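Local coordinates for chromosome replication initiation inhibitor protein (Agrobacterium tumefaciens, PDB 3FD3) that probably regulates transcription as a DNA-binding LysR-family protein, of which this chain is the C-terminal effector-binding domain, at residues A[136-141]-A[148-153]; A[9-14]-A[132-137]. One frame throughout, in Å; residues are numbered along the deposited sequence. Where two conformers were deposited one is given.

Contact 1: A[136-141]-A[148-153]; sequences GFVKAS and GLNPVQ. With CA (calcium ion), chain B.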
loop_
_atom_site.group_PDB
_atom_site.type_symbol
_atom_site.label_atom_id
_atom_site.label_comp_id
_atom_site.label_asym_id
_atom_site.label_seq_id
_atom_site.Cartn_x
_atom_site.Cartn_y
_atom_site.Cartn_z
ATOM N N GLY A 136 -4.998 -0.888 2.757
ATOM C CA GLY A 136 -6.353 -0.338 2.614
ATOM C C GLY A 136 -7.422 -1.379 2.901
ATOM O O GLY A 136 -8.429 -1.084 3.573
ATOM N N PHE A 137 -7.221 -2.593 2.406
ATOM C CA PHE A 137 -8.156 -3.706 2.679
ATOM C C PHE A 137 -8.364 -3.875 4.192
ATOM O O PHE A 137 -9.489 -4.016 4.654
ATOM C CB PHE A 137 -7.637 -5.053 2.138
ATOM C CG PHE A 137 -8.440 -5.647 1.017
ATOM C CD1 PHE A 137 -8.550 -5.015 -0.198
ATOM C CD2 PHE A 137 -9.001 -6.917 1.158
ATOM C CE1 PHE A 137 -9.264 -5.598 -1.259
ATOM C CE2 PHE A 137 -9.711 -7.489 0.117
ATOM C CZ PHE A 137 -9.818 -6.827 -1.114
ATOM N N VAL A 138 -7.274 -3.881 4.954
ATOM C CA VAL A 138 -7.375 -4.063 6.388
ATOM C C VAL A 138 -8.123 -2.884 7.002
ATOM O O VAL A 138 -9.032 -3.052 7.800
ATOM C CB VAL A 138 -6.034 -4.225 7.055
ATOM C CG1 VAL A 138 -6.199 -4.284 8.609
ATOM C CG2 VAL A 138 -5.353 -5.504 6.513
ATOM N N LYS A 139 -7.750 -1.673 6.608
ATOM C CA LYS A 139 -8.435 -0.494 7.149
ATOM C C LYS A 139 -9.928 -0.493 6.842
ATOM O O LYS A 139 -10.749 -0.161 7.705
ATOM C CB LYS A 139 -7.826 0.789 6.598
ATOM C CG LYS A 139 -6.485 1.138 7.109
ATOM C CD LYS A 139 -6.149 2.617 6.765
ATOM C CE LYS A 139 -4.715 2.961 7.120
ATOM N NZ LYS A 139 -3.756 1.920 6.605
ATOM N N ALA A 140 -10.285 -0.871 5.618
ATOM C CA ALA A 140 -11.689 -0.905 5.201
ATOM C C ALA A 140 -12.453 -1.964 5.981
ATOM O O ALA A 140 -13.612 -1.777 6.337
ATOM C CB ALA A 140 -11.768 -1.200 3.723
ATOM N N SER A 141 -11.800 -3.093 6.239
ATOM C CA SER A 141 -12.402 -4.172 7.031
ATOM C C SER A 141 -12.661 -3.713 8.454
ATOM O O SER A 141 -13.777 -3.885 8.978
ATOM C CB SER A 141 -11.503 -5.404 7.055
ATOM O OG SER A 141 -11.226 -5.863 5.742
ATOM N N GLY A 148 -13.577 -8.989 3.335
ATOM C CA GLY A 148 -12.625 -9.429 2.336
ATOM C C GLY A 148 -11.575 -10.340 2.911
ATOM O O GLY A 148 -11.524 -10.554 4.123
ATOM N N LEU A 149 -10.754 -10.888 2.012
ATOM C CA LEU A 149 -9.677 -11.791 2.414
ATOM C C LEU A 149 -8.427 -10.983 2.732
ATOM O O LEU A 149 -7.944 -10.198 1.902
ATOM C CB LEU A 149 -9.405 -12.814 1.321
ATOM C CG LEU A 149 -10.324 -14.048 1.266
ATOM C CD1 LEU A 149 -10.042 -14.999 2.413
ATOM C CD2 LEU A 149 -11.819 -13.642 1.300
ATOM N N ASN A 150 -7.923 -11.142 3.948
ATOM C CA ASN A 150 -6.742 -10.444 4.395
ATOM C C ASN A 150 -5.690 -11.440 4.874
ATOM O O ASN A 150 -6.027 -12.435 5.549
ATOM C CB ASN A 150 -7.092 -9.526 5.564
ATOM C CG ASN A 150 -7.971 -8.392 5.158
ATOM O OD1 ASN A 150 -7.544 -7.528 4.407
ATOM N ND2 ASN A 150 -9.219 -8.374 5.657
ATOM N N PRO A 151 -4.424 -11.184 4.571
ATOM C CA PRO A 151 -3.379 -12.055 5.118
ATOM C C PRO A 151 -3.399 -12.128 6.656
ATOM O O PRO A 151 -3.600 -11.095 7.329
ATOM C CB PRO A 151 -2.088 -11.392 4.636
ATOM C CG PRO A 151 -2.468 -10.546 3.498
ATOM C CD PRO A 151 -3.861 -10.102 3.736
ATOM N N VAL A 152 -3.179 -13.329 7.193
ATOM C CA VAL A 152 -3.244 -13.580 8.624
ATOM C C VAL A 152 -2.307 -12.664 9.416
ATOM O O VAL A 152 -2.663 -12.226 10.522
ATOM C CB VAL A 152 -2.932 -15.078 8.975
ATOM C CG1 VAL A 152 -1.516 -15.503 8.535
ATOM C CG2 VAL A 152 -3.165 -15.330 10.470
ATOM N N GLN A 153 -1.160 -12.335 8.831
ATOM C CA GLN A 153 -0.157 -11.515 9.524
ATOM C C GLN A 153 -0.726 -10.131 9.857
ATOM O O GLN A 153 -0.326 -9.510 10.840
ATOM C CB GLN A 153 1.116 -11.344 8.681
ATOM C CG GLN A 153 1.903 -12.603 8.406
ATOM C CD GLN A 153 1.343 -13.493 7.307
ATOM O OE1 GLN A 153 0.439 -13.106 6.599
ATOM N NE2 GLN A 153 1.915 -14.721 7.165
HETATM CA CA CA B . -6.970 -9.352 -0.138
HETATM O O HOH W 1 -5.090 -8.226 0.859
HETATM O O HOH W 2 -8.474 -10.196 -1.642
#

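Contact 2: A[9-14]-A[132-137]; sequences NADSLG and PSTDGF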
loop_
_atom_site.group_PDB
_atom_site.type_symbol
_atom_site.label_atom_id
_atom_site.label_comp_id
_atom_site.label_asym_id
_atom_site.label_seq_id
_atom_site.Cartn_x
_atom_site.Cartn_y
_atom_site.Cartn_z
ATOM N N ASN A 9 4.227 -9.467 -5.126
ATOM C CA ASN A 9 2.818 -9.176 -5.004
ATOM C C ASN A 9 2.607 -8.173 -3.873
ATOM O O ASN A 9 3.416 -8.088 -2.946
ATOM C CB ASN A 9 1.981 -10.465 -4.784
ATOM C CG ASN A 9 2.398 -11.280 -3.507
ATOM O OD1 ASN A 9 3.550 -11.322 -3.118
ATOM N ND2 ASN A 9 1.453 -12.015 -2.947
ATOM N N ALA A 10 1.502 -7.432 -3.923
ATOM C CA ALA A 10 1.222 -6.432 -2.887
ATOM C C ALA A 10 1.122 -7.040 -1.501
ATOM O O ALA A 10 1.539 -6.440 -0.507
ATOM C CB ALA A 10 -0.090 -5.654 -3.202
ATOM N N ASP A 11 0.493 -8.208 -1.410
ATOM C CA ASP A 11 0.255 -8.803 -0.088
ATOM C C ASP A 11 1.582 -9.216 0.590
ATOM O O ASP A 11 1.703 -9.092 1.801
ATOM C CB ASP A 11 -0.718 -9.974 -0.182
ATOM C CG ASP A 11 -2.138 -9.534 -0.524
ATOM O OD1 ASP A 11 -2.525 -8.398 -0.159
ATOM O OD2 ASP A 11 -2.878 -10.322 -1.164
ATOM N N SER A 12 2.581 -9.653 -0.174
ATOM C CA SER A 12 3.911 -9.883 0.428
ATOM C C SER A 12 4.599 -8.578 0.808
ATOM O O SER A 12 5.253 -8.503 1.873
ATOM C CB SER A 12 4.803 -10.730 -0.481
ATOM O OG SER A 12 4.303 -12.051 -0.604
ATOM N N LEU A 13 4.487 -7.553 -0.035
ATOM C CA LEU A 13 5.061 -6.229 0.314
ATOM C C LEU A 13 4.412 -5.691 1.592
ATOM O O LEU A 13 5.059 -5.026 2.400
ATOM C CB LEU A 13 4.909 -5.223 -0.836
ATOM C CG LEU A 13 5.545 -3.852 -0.627
ATOM C CD1 LEU A 13 7.046 -4.035 -0.379
ATOM C CD2 LEU A 13 5.262 -2.988 -1.850
ATOM N N GLY A 14 3.124 -5.953 1.784
ATOM C CA GLY A 14 2.434 -5.479 2.964
ATOM C C GLY A 14 2.712 -6.268 4.228
ATOM O O GLY A 14 2.247 -5.852 5.300
ATOM N N PRO A 132 -7.524 -1.438 -4.458
ATOM C CA PRO A 132 -6.262 -2.102 -4.815
ATOM C C PRO A 132 -5.126 -1.754 -3.837
ATOM O O PRO A 132 -4.116 -1.101 -4.197
ATOM C CB PRO A 132 -5.990 -1.556 -6.201
ATOM C CG PRO A 132 -6.581 -0.217 -6.205
ATOM C CD PRO A 132 -7.823 -0.319 -5.370
ATOM N N SER A 133 -5.292 -2.164 -2.591
ATOM C CA SER A 133 -4.344 -1.822 -1.517
ATOM C C SER A 133 -4.418 -2.851 -0.420
ATOM O O SER A 133 -5.488 -3.097 0.124
ATOM C CB SER A 133 -4.699 -0.458 -0.888
ATOM O OG SER A 133 -3.835 -0.184 0.217
ATOM N N THR A 134 -3.281 -3.464 -0.083
ATOM C CA THR A 134 -3.269 -4.462 1.009
ATOM C C THR A 134 -3.621 -3.817 2.356
ATOM O O THR A 134 -4.476 -4.322 3.133
ATOM C CB THR A 134 -1.875 -5.115 1.096
ATOM O OG1 THR A 134 -1.598 -5.751 -0.158
ATOM C CG2 THR A 134 -1.770 -6.124 2.279
ATOM N N ASP A 135 -2.935 -2.721 2.650
ATOM C CA ASP A 135 -3.163 -2.012 3.906
ATOM C C ASP A 135 -4.570 -1.392 3.909
ATOM O O ASP A 135 -5.261 -1.391 4.938
ATOM C CB ASP A 135 -2.063 -0.977 4.160
ATOM C CG ASP A 135 -1.650 -0.191 2.889
ATOM O OD1 ASP A 135 -1.162 -0.786 1.849
ATOM O OD2 ASP A 135 -1.797 1.050 2.956
ATOM N N GLY A 136 -4.998 -0.888 2.757
ATOM C CA GLY A 136 -6.353 -0.338 2.614
ATOM C C GLY A 136 -7.422 -1.379 2.901
ATOM O O GLY A 136 -8.429 -1.084 3.573
ATOM N N PHE A 137 -7.221 -2.593 2.406
ATOM C CA PHE A 137 -8.156 -3.706 2.679
ATOM C C PHE A 137 -8.364 -3.875 4.192
ATOM O O PHE A 137 -9.489 -4.016 4.654
ATOM C CB PHE A 137 -7.637 -5.053 2.138
ATOM C CG PHE A 137 -8.440 -5.647 1.017
ATOM C CD1 PHE A 137 -8.550 -5.015 -0.198
ATOM C CD2 PHE A 137 -9.001 -6.917 1.158
ATOM C CE1 PHE A 137 -9.264 -5.598 -1.259
ATOM C CE2 PHE A 137 -9.711 -7.489 0.117
ATOM C CZ PHE A 137 -9.818 -6.827 -1.114
#

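Contact 1: A[136-141]-A[148-153]
Phe137 and Leu149 meet beside a calcium ion. Leu149 O binds the metal directly at 2.4 Å, together with two waters and one atom from elsewhere in the structure. The Phe137 ring lies against the same site, with CE2 3.3 Å from the calcium. This is helix-on-strand packing in the LysR effector-binding domain, which has the periplasmic binding protein type of fold. The axis of 136-141 runs at 123° to that of 148-151, the outermost strand of the sheet within this chain, with a closest approach of 8.8 Å. The strand is held on the sheet by backbone bonds to strand 66-79.

Phe137 points toward the strand. Its chi1 of -114° lies away from the usual staggered positions and carries the ring beside Leu149 O, 3.5 Å from CD2. The ring passes Gly148 close by, at a residue with no side chain to obstruct it. Leu103 and Gln112 also touch this ring.

Asn150 is the main polar residue here. Its amide stands at 78° to the Phe137 ring. OD1 comes to the ring edge, in the ring plane, and sits 3.4 Å from Phe137 CB. Val138 approaches the same oxygen through its CG2 branch. The other branch of the amide is a donor. Asn150 ND2 gives a hydrogen bond to Ser141 OG at 3.2 Å, nearly in the amide plane, and is also bonded to Thr78 OG1. Both bonds fix the rotation of the buried amide.

Ser141 OG continues the hydrogen bonding: it lies beside its backbone N and turns back along its own helix. Ser141 OG donates to Phe137 O at 2.8 Å, while Ser141 N reaches that carbonyl oxygen from the opposite face of its plane.

Contact 2: A[9-14]-A[132-137]
Helix 10-13 and helix 134-142 approach near their starts, with the CA atoms of Asp11 and Thr134 5.7 Å apart. This joins the element after strand 3-8 to that after strand 128-130, probably bridging the domain's two subdomains. Asn9 and Ser133 hold the N-cap positions. Ser133 OG caps its helix by accepting from Gly136 N at 2.9 Å.

Thr134 fills most of the contact. Its hydroxyl lies beside its own backbone N (chi1 -60°) and faces helix 10-13. Thr134 OG1 donates to Asp11 OD1 at 2.8 Å. The oxygen is met on its anti side, 28° out of the carboxylate plane. Ala10 flanks the hydroxyl with CB and carbonyl. Thr134 CG2 crosses over Asp11, touching its OD1, and comes within 4.3 Å of Gly14 CA.

The second carboxylate oxygen, OD2, is bonded to Tyr75 OH, so the group is gripped at both ends. A calcium ion lies about 4 Å from the nearest atom of the Asp11 side chain, too far for direct binding. One of its waters is 2.8 Å from Asp11 OD1. Two donors and a nearby cation would probably favour the ionised carboxylate, consistent with an outer-shell place for Asp11 at the metal.

In the fold
Both contacts use helix 134-142, and they share Gly136 and Phe137. Contact 2 takes the start of the helix and contact 1 the turns that follow. Contact 1 is the more buried and joins elements close in sequence, a helix and the edge strand after it. Contact 2 is smaller, partly exposed, and joins parts over a hundred residues apart. Its polar pairing rests on a charged carboxylate, whereas the protein groups of contact 1 are neutral (amide, hydroxyl, carbonyl and an aromatic ring), and one of its carbonyls binds the calcium directly. The two meet where Pro151 CG packs on Asp11 CB, at 4.1 Å. Calcium lies near both, and both touch the second subunit.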